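Hypothetical protein (Aquifex aeolicus, PDB 2HEK) is of unproven function but binds zinc and GDP at well-separated sites and, as an HD-domain protein, may act as a dGTPase. Local coordinates at residues Leu20-Ser25 with Val77-Leu82; Lys3-Pro8 with His54-Tyr59; Ser104-Thr109 with Ile113-Ile118; Leu69-Lys74 with Ser151-Gly156. All blocks are in the same frame, centred on the assembly; numbering follows the deposited sequence.

Contact 1 (Leu20-Ser25 with Val77-Leu82); sequences LRLIDS and VKLAGL. With GDP (guanosine-5'-diphosphate), chain H.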
# COMPACT_ATOMS: atom_id res chain seq x y z
N LEU A 20 -3.43 -3.73 30.16
CA LEU A 20 -2.01 -3.49 30.49
C LEU A 20 -1.52 -4.34 31.65
O LEU A 20 -0.39 -4.87 31.61
CB LEU A 20 -1.79 -2.02 30.84
CG LEU A 20 -0.33 -1.57 30.97
CD1 LEU A 20 0.36 -1.57 29.62
CD2 LEU A 20 -0.25 -0.20 31.62
N ARG A 21 -2.35 -4.48 32.68
CA ARG A 21 -1.97 -5.28 33.86
C ARG A 21 -1.75 -6.73 33.44
O ARG A 21 -0.78 -7.40 33.87
CB ARG A 21 -3.07 -5.19 34.92
CG ARG A 21 -3.15 -3.84 35.67
CD ARG A 21 -4.17 -3.90 36.87
NE ARG A 21 -5.30 -2.97 36.73
CZ ARG A 21 -6.59 -3.31 36.71
NH1 ARG A 21 -6.95 -4.59 36.85
NH2 ARG A 21 -7.52 -2.38 36.55
N LEU A 22 -2.63 -7.19 32.55
CA LEU A 22 -2.49 -8.55 31.99
C LEU A 22 -1.27 -8.67 31.08
O LEU A 22 -0.52 -9.64 31.16
CB LEU A 22 -3.78 -8.93 31.26
CG LEU A 22 -5.02 -9.12 32.15
CD1 LEU A 22 -6.29 -9.03 31.30
CD2 LEU A 22 -4.95 -10.46 32.92
N ILE A 23 -1.08 -7.68 30.21
CA ILE A 23 0.09 -7.69 29.32
C ILE A 23 1.42 -7.76 30.09
O ILE A 23 2.35 -8.48 29.71
CB ILE A 23 0.06 -6.49 28.39
CG1 ILE A 23 -1.05 -6.71 27.38
CG2 ILE A 23 1.40 -6.28 27.69
CD1 ILE A 23 -1.49 -5.44 26.72
N ASP A 24 1.49 -7.02 31.18
CA ASP A 24 2.70 -6.98 32.00
C ASP A 24 2.97 -8.25 32.82
O ASP A 24 4.06 -8.42 33.36
CB ASP A 24 2.71 -5.71 32.85
CG ASP A 24 2.84 -4.44 31.99
OD1 ASP A 24 3.56 -4.48 30.97
OD2 ASP A 24 2.20 -3.41 32.31
N SER A 25 2.02 -9.17 32.90
CA SER A 25 2.26 -10.40 33.71
C SER A 25 3.19 -11.36 33.01
O SER A 25 3.30 -11.34 31.77
CB SER A 25 0.94 -11.10 34.02
OG SER A 25 0.40 -11.67 32.84
N VAL A 77 -15.23 -9.46 26.33
CA VAL A 77 -14.88 -10.22 25.13
C VAL A 77 -13.50 -9.78 24.63
O VAL A 77 -12.75 -10.60 24.15
CB VAL A 77 -15.98 -10.17 24.03
CG1 VAL A 77 -16.13 -8.81 23.46
CG2 VAL A 77 -15.67 -11.15 22.87
N LYS A 78 -13.15 -8.49 24.80
CA LYS A 78 -11.83 -8.00 24.39
C LYS A 78 -10.79 -8.71 25.21
O LYS A 78 -9.74 -9.16 24.68
CB LYS A 78 -11.68 -6.49 24.59
CG LYS A 78 -12.37 -5.64 23.49
CD LYS A 78 -12.51 -4.18 23.94
CE LYS A 78 -11.15 -3.57 24.42
NZ LYS A 78 -11.35 -2.14 24.93
N LEU A 79 -11.04 -8.84 26.51
CA LEU A 79 -10.05 -9.55 27.33
C LEU A 79 -10.02 -11.03 26.98
O LEU A 79 -8.96 -11.63 27.01
CB LEU A 79 -10.26 -9.30 28.85
CG LEU A 79 -10.11 -7.84 29.32
CD1 LEU A 79 -10.34 -7.67 30.86
CD2 LEU A 79 -8.75 -7.25 28.90
N ALA A 80 -11.17 -11.64 26.67
CA ALA A 80 -11.16 -13.03 26.22
C ALA A 80 -10.28 -13.17 24.97
O ALA A 80 -9.55 -14.16 24.82
CB ALA A 80 -12.61 -13.52 25.94
N GLY A 81 -10.37 -12.19 24.06
CA GLY A 81 -9.52 -12.16 22.84
C GLY A 81 -8.05 -12.04 23.24
O GLY A 81 -7.21 -12.83 22.80
N LEU A 82 -7.73 -11.08 24.10
CA LEU A 82 -6.36 -10.89 24.58
C LEU A 82 -5.68 -12.15 25.16
O LEU A 82 -4.48 -12.40 24.90
CB LEU A 82 -6.35 -9.74 25.61
CG LEU A 82 -4.97 -9.24 26.07
CD1 LEU A 82 -4.21 -8.50 24.92
CD2 LEU A 82 -5.11 -8.33 27.33
PB GDP H . 6.84 5.07 29.66
O1B GDP H . 7.53 5.87 28.57
O2B GDP H . 6.61 5.97 30.86
O3B GDP H . 5.49 4.59 29.16
O3A GDP H . 7.77 3.81 30.10
PA GDP H . 7.53 2.30 29.56
O1A GDP H . 6.15 1.80 29.92
O2A GDP H . 8.58 1.33 30.07
O5' GDP H . 7.69 2.48 27.97
C5' GDP H . 7.50 1.40 27.06
C4' GDP H . 6.54 1.86 25.98
O4' GDP H . 6.62 0.91 24.91
C3' GDP H . 5.09 1.89 26.45
O3' GDP H . 4.56 3.22 26.52
C2' GDP H . 4.32 1.04 25.44
O2' GDP H . 3.63 1.89 24.52
C1' GDP H . 5.38 0.24 24.69
N9 GDP H . 5.47 -1.19 25.12
C8 GDP H . 5.88 -2.21 24.33
N7 GDP H . 5.86 -3.41 24.98
C5 GDP H . 5.42 -3.17 26.23
C6 GDP H . 5.16 -3.97 27.45
O6 GDP H . 5.35 -5.19 27.46
N1 GDP H . 4.71 -3.34 28.54
C2 GDP H . 4.49 -2.01 28.59
N2 GDP H . 4.04 -1.44 29.74
N3 GDP H . 4.71 -1.20 27.52
C4 GDP H . 5.17 -1.71 26.33
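L22 reaches from helix 17-23 to two leucines of helix 74-82. Its CD1 meets L79 CD2 at 3.9 Å, the two side chains crossing at about a right angle, while its CB lies 4.2 Å from L82 CD2. I23 adds a longer touch on the same methyl, its CG1 standing 4.4 Å from L82 CD2. L82 has CG anti to the backbone N (chi1 -171°), and this puts CD2 where L22 and I23 can both reach it. All four residues are buried, and I121 of helix 117-123 and L134 of helix 128-139 pack on L22 and L79 in turn. At the end of helix 17-23, S25 doubles back: both its N and its OG donate to L22 O, the hydroxyl at 2.8 Å on a lone pair of the carbonyl.

Away from L22, L79 and L82, L20 and D24 meet the nucleotide. D24 OD1 takes the guanine N1-H at 2.9 Å with an angle of 158°, and a weak bond from N2 at 3.3 Å. A leucine replacing D24 would probably leave both guanine N-H donors without this acceptor and set the base freer to shift. L20 CD1 lies 3.7 Å from N2 of the base. One carboxylate oxygen facing N1-H and the 2-amino group suits guanine and probably not adenine, so D24 is likely to help select the base.

Contact 2 (Lys3-Pro8 with His54-Tyr59); sequences KEFSDP and HSLGVY. With ZN (zinc ion), chain D; GDP (guanosine-5'-diphosphate), chain H.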
# COMPACT_ATOMS: atom_id res chain seq x y z
N LYS A 3 -2.45 3.03 27.11
CA LYS A 3 -1.16 3.03 26.41
C LYS A 3 -1.34 2.61 24.96
O LYS A 3 -2.24 1.82 24.66
CB LYS A 3 -0.13 2.15 27.11
CG LYS A 3 0.34 2.77 28.44
CD LYS A 3 1.80 2.45 28.80
CE LYS A 3 2.07 2.68 30.32
NZ LYS A 3 3.32 1.99 30.83
N GLU A 4 -0.49 3.16 24.08
CA GLU A 4 -0.51 2.87 22.64
C GLU A 4 0.70 2.02 22.28
O GLU A 4 1.82 2.33 22.72
CB GLU A 4 -0.35 4.16 21.85
CG GLU A 4 -1.57 4.91 21.61
CD GLU A 4 -1.29 6.14 20.76
OE1 GLU A 4 -0.13 6.65 20.75
OE2 GLU A 4 -2.24 6.59 20.10
N PHE A 5 0.48 0.98 21.47
CA PHE A 5 1.56 0.10 21.01
C PHE A 5 1.59 0.19 19.51
O PHE A 5 0.56 -0.01 18.88
CB PHE A 5 1.25 -1.34 21.34
CG PHE A 5 1.27 -1.66 22.82
CD1 PHE A 5 2.42 -2.13 23.43
CD2 PHE A 5 0.12 -1.51 23.59
CE1 PHE A 5 2.44 -2.46 24.79
CE2 PHE A 5 0.12 -1.81 24.97
CZ PHE A 5 1.29 -2.29 25.56
N SER A 6 2.76 0.44 18.92
CA SER A 6 2.89 0.41 17.45
C SER A 6 2.61 -0.98 16.97
O SER A 6 3.13 -1.95 17.54
CB SER A 6 4.32 0.75 16.96
OG SER A 6 4.63 2.10 17.24
N ASP A 7 1.84 -1.07 15.89
CA ASP A 7 1.56 -2.36 15.25
C ASP A 7 1.47 -2.06 13.79
O ASP A 7 0.54 -1.35 13.37
CB ASP A 7 0.22 -2.96 15.77
CG ASP A 7 -0.04 -4.40 15.25
OD1 ASP A 7 0.52 -4.78 14.19
OD2 ASP A 7 -0.84 -5.15 15.89
N PRO A 8 2.42 -2.58 12.98
CA PRO A 8 2.42 -2.25 11.53
C PRO A 8 1.14 -2.70 10.82
O PRO A 8 0.84 -2.18 9.74
CB PRO A 8 3.63 -3.02 10.99
CG PRO A 8 3.88 -4.12 12.01
CD PRO A 8 3.52 -3.49 13.33
N HIS A 54 0.42 -10.96 18.10
CA HIS A 54 -0.86 -11.54 17.65
C HIS A 54 -1.98 -11.30 18.70
O HIS A 54 -3.08 -10.86 18.38
CB HIS A 54 -0.71 -13.04 17.35
CG HIS A 54 -2.01 -13.74 17.09
ND1 HIS A 54 -2.90 -13.30 16.13
CD2 HIS A 54 -2.57 -14.84 17.65
CE1 HIS A 54 -3.96 -14.10 16.12
NE2 HIS A 54 -3.78 -15.04 17.04
N SER A 55 -1.68 -11.57 19.98
CA SER A 55 -2.69 -11.38 21.05
C SER A 55 -3.15 -9.93 21.19
O SER A 55 -4.34 -9.69 21.40
CB SER A 55 -2.16 -11.89 22.40
OG SER A 55 -1.89 -13.29 22.32
N LEU A 56 -2.23 -8.96 21.02
CA LEU A 56 -2.59 -7.52 21.02
C LEU A 56 -3.46 -7.22 19.83
O LEU A 56 -4.42 -6.45 19.93
CB LEU A 56 -1.31 -6.64 20.94
CG LEU A 56 -0.32 -6.64 22.11
CD1 LEU A 56 0.77 -5.57 21.97
CD2 LEU A 56 -1.08 -6.37 23.37
N GLY A 57 -3.15 -7.84 18.70
CA GLY A 57 -3.95 -7.67 17.48
C GLY A 57 -5.34 -8.26 17.64
O GLY A 57 -6.33 -7.66 17.20
N VAL A 58 -5.44 -9.43 18.26
CA VAL A 58 -6.79 -10.02 18.53
C VAL A 58 -7.64 -9.10 19.44
O VAL A 58 -8.83 -8.82 19.15
CB VAL A 58 -6.68 -11.44 19.12
CG1 VAL A 58 -8.08 -12.00 19.43
CG2 VAL A 58 -5.97 -12.38 18.13
N TYR A 59 -7.03 -8.62 20.52
CA TYR A 59 -7.66 -7.61 21.38
C TYR A 59 -8.17 -6.42 20.54
O TYR A 59 -9.29 -5.99 20.69
CB TYR A 59 -6.67 -7.14 22.42
CG TYR A 59 -7.08 -5.95 23.27
CD1 TYR A 59 -6.87 -4.63 22.84
CD2 TYR A 59 -7.62 -6.16 24.56
CE1 TYR A 59 -7.25 -3.51 23.66
CE2 TYR A 59 -7.98 -5.07 25.38
CZ TYR A 59 -7.79 -3.76 24.94
OH TYR A 59 -8.16 -2.72 25.78
ZN ZN D . -4.63 -16.91 18.01
PB GDP H . 6.84 5.07 29.66
O1B GDP H . 7.53 5.87 28.57
O2B GDP H . 6.61 5.97 30.86
O3B GDP H . 5.49 4.59 29.16
O3A GDP H . 7.77 3.81 30.10
PA GDP H . 7.53 2.30 29.56
O1A GDP H . 6.15 1.80 29.92
O2A GDP H . 8.58 1.33 30.07
O5' GDP H . 7.69 2.48 27.97
C5' GDP H . 7.50 1.40 27.06
C4' GDP H . 6.54 1.86 25.98
O4' GDP H . 6.62 0.91 24.91
C3' GDP H . 5.09 1.89 26.45
O3' GDP H . 4.56 3.22 26.52
C2' GDP H . 4.32 1.04 25.44
O2' GDP H . 3.63 1.89 24.52
C1' GDP H . 5.38 0.24 24.69
N9 GDP H . 5.47 -1.19 25.12
C8 GDP H . 5.88 -2.21 24.33
N7 GDP H . 5.86 -3.41 24.98
C5 GDP H . 5.42 -3.17 26.23
C6 GDP H . 5.16 -3.97 27.45
O6 GDP H . 5.35 -5.19 27.46
N1 GDP H . 4.71 -3.34 28.54
C2 GDP H . 4.49 -2.01 28.59
N2 GDP H . 4.04 -1.44 29.74
N3 GDP H . 4.71 -1.20 27.52
C4 GDP H . 5.17 -1.71 26.33
O HOH W 1 -5.43 -15.62 19.75
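L56 of helix 51-69, the helix that brings H54 to the zinc of this HD domain, pushes a methyl over one face of the F5 ring. F5 sits on strand 2-7, half of a two-stranded antiparallel sheet with strand 11-16. This is the tight part: L56 CD1 stands 4.2 Å from the ring centroid, 21° off the normal, a CH-pi contact offset toward the rim at CG. The ribose O2' lies over the opposite face; the base comes to the ring's edge, F5 CE1 3.2 Å from C4. An alanine at F5 would probably open a gap between the L56 methyl and the nucleotide and deprive the base of its aromatic neighbour.

The contact is looser toward D7, where OD2 comes no closer to G57 than 4.3 Å from CA; that carboxylate is held by a salt bridge to R168. Partly exposed K3, bent at chi2, hydrogen-bonds through NZ to the alpha-phosphate O1A at 3.0 Å. On the far side of the helix, H54 has CG anti to its N (chi1 171°) and turns from the strand toward the metal, with D164 accepting from ND1. H54 NE2 binds zinc at 2.3 Å, and a water sits at the same distance from the metal.

Contact 3 (Ser104-Thr109 with Ile113-Ile118); sequences SHEDFT and IKETEI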
# COMPACT_ATOMS: atom_id res chain seq x y z
N SER A 104 -5.51 -35.03 33.38
CA SER A 104 -6.95 -34.69 33.22
C SER A 104 -7.33 -34.18 31.85
O SER A 104 -8.50 -34.24 31.46
CB SER A 104 -7.35 -33.66 34.27
OG SER A 104 -6.66 -32.44 34.05
N HIS A 105 -6.37 -33.63 31.11
CA HIS A 105 -6.60 -33.15 29.75
C HIS A 105 -7.04 -31.69 29.71
O HIS A 105 -7.31 -31.15 28.65
CB HIS A 105 -7.73 -33.93 29.07
CG HIS A 105 -7.44 -35.44 28.90
ND1 HIS A 105 -6.49 -35.92 28.03
CD2 HIS A 105 -7.98 -36.52 29.51
CE1 HIS A 105 -6.46 -37.24 28.10
NE2 HIS A 105 -7.35 -37.63 28.99
N GLU A 106 -7.07 -31.08 30.92
CA GLU A 106 -7.53 -29.71 31.01
C GLU A 106 -6.78 -28.77 30.06
O GLU A 106 -5.56 -28.81 29.98
CB GLU A 106 -7.46 -29.18 32.45
CG GLU A 106 -8.18 -27.85 32.67
CD GLU A 106 -8.04 -27.29 34.08
OE1 GLU A 106 -7.34 -27.92 34.89
OE2 GLU A 106 -8.64 -26.24 34.37
N ASP A 107 -7.52 -27.92 29.36
CA ASP A 107 -6.95 -26.98 28.41
C ASP A 107 -5.94 -26.09 29.15
O ASP A 107 -6.24 -25.55 30.22
CB ASP A 107 -8.09 -26.18 27.77
CG ASP A 107 -7.63 -25.32 26.62
OD1 ASP A 107 -6.93 -24.33 26.88
OD2 ASP A 107 -7.99 -25.62 25.45
N PHE A 108 -4.73 -25.96 28.60
CA PHE A 108 -3.67 -25.16 29.23
C PHE A 108 -4.01 -23.66 29.31
O PHE A 108 -3.52 -22.98 30.20
CB PHE A 108 -2.32 -25.39 28.56
CG PHE A 108 -1.60 -26.60 29.06
CD1 PHE A 108 -1.76 -27.83 28.43
CD2 PHE A 108 -0.79 -26.53 30.19
CE1 PHE A 108 -1.09 -28.97 28.92
CE2 PHE A 108 -0.13 -27.65 30.67
CZ PHE A 108 -0.28 -28.87 30.03
N THR A 109 -4.85 -23.16 28.41
CA THR A 109 -5.30 -21.76 28.49
C THR A 109 -6.10 -21.53 29.76
O THR A 109 -5.91 -20.53 30.42
CB THR A 109 -6.13 -21.31 27.27
OG1 THR A 109 -5.29 -21.37 26.12
CG2 THR A 109 -6.62 -19.89 27.44
N ILE A 113 -4.87 -19.21 33.06
CA ILE A 113 -5.77 -18.17 33.60
C ILE A 113 -6.09 -18.40 35.09
O ILE A 113 -6.16 -17.43 35.85
CB ILE A 113 -7.06 -18.12 32.79
CG1 ILE A 113 -6.81 -17.53 31.40
CG2 ILE A 113 -8.12 -17.29 33.51
CD1 ILE A 113 -7.89 -17.87 30.39
N LYS A 114 -6.28 -19.65 35.49
CA LYS A 114 -6.74 -19.95 36.85
C LYS A 114 -5.63 -20.17 37.87
O LYS A 114 -5.82 -19.87 39.06
CB LYS A 114 -7.68 -21.15 36.81
CG LYS A 114 -9.06 -20.78 36.25
CD LYS A 114 -9.98 -22.00 36.19
CE LYS A 114 -11.41 -21.59 35.83
NZ LYS A 114 -12.33 -22.78 35.72
N GLU A 115 -4.47 -20.65 37.41
CA GLU A 115 -3.37 -21.07 38.29
C GLU A 115 -2.17 -20.11 38.36
O GLU A 115 -1.14 -20.45 38.97
CB GLU A 115 -2.89 -22.49 37.91
CG GLU A 115 -4.00 -23.57 37.90
CD GLU A 115 -3.54 -24.93 37.38
OE1 GLU A 115 -2.34 -25.29 37.48
OE2 GLU A 115 -4.39 -25.68 36.86
N THR A 116 -2.27 -18.92 37.76
CA THR A 116 -1.18 -17.94 37.82
C THR A 116 -1.72 -16.59 38.29
O THR A 116 -2.93 -16.47 38.54
CB THR A 116 -0.51 -17.76 36.42
OG1 THR A 116 -1.46 -17.18 35.53
CG2 THR A 116 0.01 -19.10 35.87
N GLU A 117 -0.86 -15.57 38.35
CA GLU A 117 -1.28 -14.19 38.68
C GLU A 117 -2.40 -13.67 37.79
O GLU A 117 -3.09 -12.73 38.17
CB GLU A 117 -0.09 -13.21 38.67
CG GLU A 117 0.77 -13.24 37.38
CD GLU A 117 1.90 -12.17 37.33
OE1 GLU A 117 1.67 -11.03 37.85
OE2 GLU A 117 2.99 -12.47 36.78
N ILE A 118 -2.57 -14.23 36.58
CA ILE A 118 -3.68 -13.80 35.71
C ILE A 118 -5.01 -13.81 36.48
O ILE A 118 -5.78 -12.86 36.40
CB ILE A 118 -3.81 -14.68 34.42
CG1 ILE A 118 -2.55 -14.59 33.55
CG2 ILE A 118 -5.07 -14.33 33.61
CD1 ILE A 118 -2.28 -13.22 33.03
O HOH W 2 -7.21 -24.84 36.67
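T109 and I113 are one turn apart on helix 108-115, a short helix of the HD domain, and they meet through both backbone and side chain. The backbone part is the regular i to i+4 helical bond, I113 N to T109 O at 3.1 Å.

The apolar part lies along the same face. The two side chains run side by side, pointing the same way, with T109 CG2 3.8 Å from I113 CD1. I113 has CG1 beside its backbone N (chi1 -71°), which swings CD1 back over the preceding turn until it lies 3.3 Å from T109 O. L139 and V135 of helix 128-139 pack on T109 and I113 respectively, burying this face.

Capping bonds mark the starts of two helices. D107 is the N-cap of helix 108-115 and accepts from T109 N at 2.8 Å, on the anti side of OD1. T116, N-cap of the next helix, 117-123, takes a weaker bond from I118 N.

On the more exposed side, two acids approach. E106 and E115 bring their carboxylates to 4.2 Å, OE1 to OE2, with the planes turned 51° apart. The repulsion is probably eased by R111, salt-bridged to E115 OE1; K114 NZ, paired with E110 and E132, lies 5.2 Å from E106 OE2 without contact. A single water also spans the two acids, donating to E106 OE2 at 3.0 Å and to E115 OE2 at 2.9 Å.

Contact 4 (Leu69-Lys74 with Ser151-Gly156); sequences LKVKEK and SEIITG
I153 points the end of its side chain from helix 145-155 at the turn that joins helix 51-69 to helix 74-82, and its CD1 is the atom that both partners touch. V71 comes to it from the turn. The two side chains slide past each other in opposite directions, and V71 CG2 reaches I153 CD1 at 3.6 Å. V71 has CG2 lying beside its backbone N and opposite the carbonyl carbon, which turns this branch to the isoleucine. L69, at the end of helix 51-69, brings CD1 to 4.2 Å from the same I153 CD1. For I153, CG1 beside the backbone N (chi1 -69°) and a nearly straight chi2 of 174° carry that methyl out to the pair.

Between the two partners K70, the first residue past the helix, has positive phi, and V71 after it points toward I153. C66 and L150 pack on V71, while V196 of strand 195-199 packs on both L69 and I153, extending the apolar patch. Behind I153 the helix nears its own end: S151 O accepts from T155 N and also from T155 OG1, the latter at 2.7 Å from above the carbonyl plane.

Across the contact itself only methyl groups meet. Such packing fixes no direction by bonding, so the fit of the branched side chains, together with their neighbours, probably sets how the turn sits on helix 145-155.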
# COMPACT_ATOMS: atom_id res chain seq x y z
N LEU A 69 -20.73 -4.19 16.05
CA LEU A 69 -21.88 -4.98 16.43
C LEU A 69 -22.65 -4.43 17.64
O LEU A 69 -23.71 -4.98 17.99
CB LEU A 69 -21.48 -6.43 16.67
CG LEU A 69 -20.97 -7.25 15.48
CD1 LEU A 69 -20.68 -8.66 15.99
CD2 LEU A 69 -21.95 -7.28 14.32
N LYS A 70 -22.13 -3.38 18.27
CA LYS A 70 -22.75 -2.73 19.43
C LYS A 70 -22.96 -3.71 20.58
O LYS A 70 -24.05 -3.80 21.19
CB LYS A 70 -24.08 -2.06 19.04
CG LYS A 70 -23.91 -0.80 18.19
CD LYS A 70 -25.24 -0.08 18.02
CE LYS A 70 -26.03 -0.62 16.84
NZ LYS A 70 -25.48 -0.07 15.55
N VAL A 71 -21.89 -4.45 20.87
CA VAL A 71 -21.88 -5.50 21.87
C VAL A 71 -21.80 -4.85 23.26
O VAL A 71 -20.98 -3.96 23.49
CB VAL A 71 -20.69 -6.48 21.63
CG1 VAL A 71 -20.37 -7.29 22.87
CG2 VAL A 71 -21.02 -7.38 20.45
N LYS A 72 -22.69 -5.28 24.15
CA LYS A 72 -22.78 -4.78 25.53
C LYS A 72 -21.51 -5.12 26.31
O LYS A 72 -20.85 -4.24 26.88
CB LYS A 72 -24.03 -5.42 26.18
CG LYS A 72 -24.47 -4.84 27.52
CD LYS A 72 -25.89 -5.35 27.87
CE LYS A 72 -26.23 -5.13 29.36
NZ LYS A 72 -27.66 -5.47 29.72
N GLU A 73 -21.15 -6.39 26.31
CA GLU A 73 -20.06 -6.87 27.14
C GLU A 73 -18.73 -6.75 26.40
O GLU A 73 -17.98 -7.72 26.30
CB GLU A 73 -20.29 -8.35 27.52
CG GLU A 73 -21.65 -8.64 28.26
CD GLU A 73 -21.59 -9.98 28.93
OE1 GLU A 73 -20.82 -10.12 29.92
OE2 GLU A 73 -22.25 -10.93 28.45
N LYS A 74 -18.46 -5.57 25.85
CA LYS A 74 -17.26 -5.36 25.03
C LYS A 74 -15.96 -5.64 25.79
O LYS A 74 -15.08 -6.36 25.30
CB LYS A 74 -17.28 -3.93 24.45
CG LYS A 74 -16.00 -3.53 23.65
CD LYS A 74 -16.18 -2.21 22.88
CE LYS A 74 -16.49 -1.03 23.79
NZ LYS A 74 -16.29 0.27 23.05
N SER A 151 -18.37 -15.76 22.02
CA SER A 151 -17.35 -16.71 21.61
C SER A 151 -17.16 -16.70 20.08
O SER A 151 -16.02 -16.81 19.60
CB SER A 151 -17.71 -18.11 22.06
OG SER A 151 -16.61 -18.96 21.84
N GLU A 152 -18.26 -16.54 19.33
CA GLU A 152 -18.24 -16.41 17.85
C GLU A 152 -17.41 -15.21 17.41
O GLU A 152 -16.73 -15.26 16.37
CB GLU A 152 -19.65 -16.25 17.29
CG GLU A 152 -20.43 -17.53 17.19
CD GLU A 152 -21.86 -17.37 16.62
OE1 GLU A 152 -22.30 -16.25 16.24
OE2 GLU A 152 -22.57 -18.39 16.59
N ILE A 153 -17.47 -14.12 18.18
CA ILE A 153 -16.73 -12.91 17.85
C ILE A 153 -15.22 -13.20 17.78
O ILE A 153 -14.52 -12.64 16.93
CB ILE A 153 -17.07 -11.74 18.80
CG1 ILE A 153 -18.52 -11.27 18.55
CG2 ILE A 153 -16.02 -10.57 18.68
CD1 ILE A 153 -19.03 -10.19 19.54
N ILE A 154 -14.74 -14.09 18.63
CA ILE A 154 -13.33 -14.45 18.68
C ILE A 154 -12.95 -15.66 17.84
O ILE A 154 -11.95 -15.59 17.10
CB ILE A 154 -12.84 -14.68 20.12
CG1 ILE A 154 -12.98 -13.40 20.95
CG2 ILE A 154 -11.34 -15.11 20.13
CD1 ILE A 154 -12.97 -13.76 22.43
N THR A 155 -13.74 -16.75 17.90
CA THR A 155 -13.33 -18.07 17.43
C THR A 155 -14.11 -18.51 16.19
O THR A 155 -13.84 -19.59 15.63
CB THR A 155 -13.54 -19.16 18.54
OG1 THR A 155 -14.93 -19.20 18.86
CG2 THR A 155 -12.74 -18.83 19.87
N GLY A 156 -15.07 -17.71 15.74
CA GLY A 156 -15.89 -18.07 14.57
C GLY A 156 -15.12 -18.02 13.26
O GLY A 156 -13.92 -17.73 13.25

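Contacts 1 and 2 have centres 11 Å apart and meet directly, I23 CD1 packing on L56 CD2 at 3.5 Å; both also touch the same GDP, one through D24 and the other through K3 and F5. Helix 51-69 carries both L56, which packs on F5 beside the nucleotide, and H54, which binds zinc; the L82 side chain of contact 1 is about 11 Å from the ion. Contact 3 joins contact 1 through S25 and I118, and its T109 side chain lies about 9 Å from zinc. Contact 4 meets contact 1 where I154 packs on A80 and G81, and its I153 side chain is about 13 Å from the metal. Contact 3 is nested in the loop that contact 4 closes.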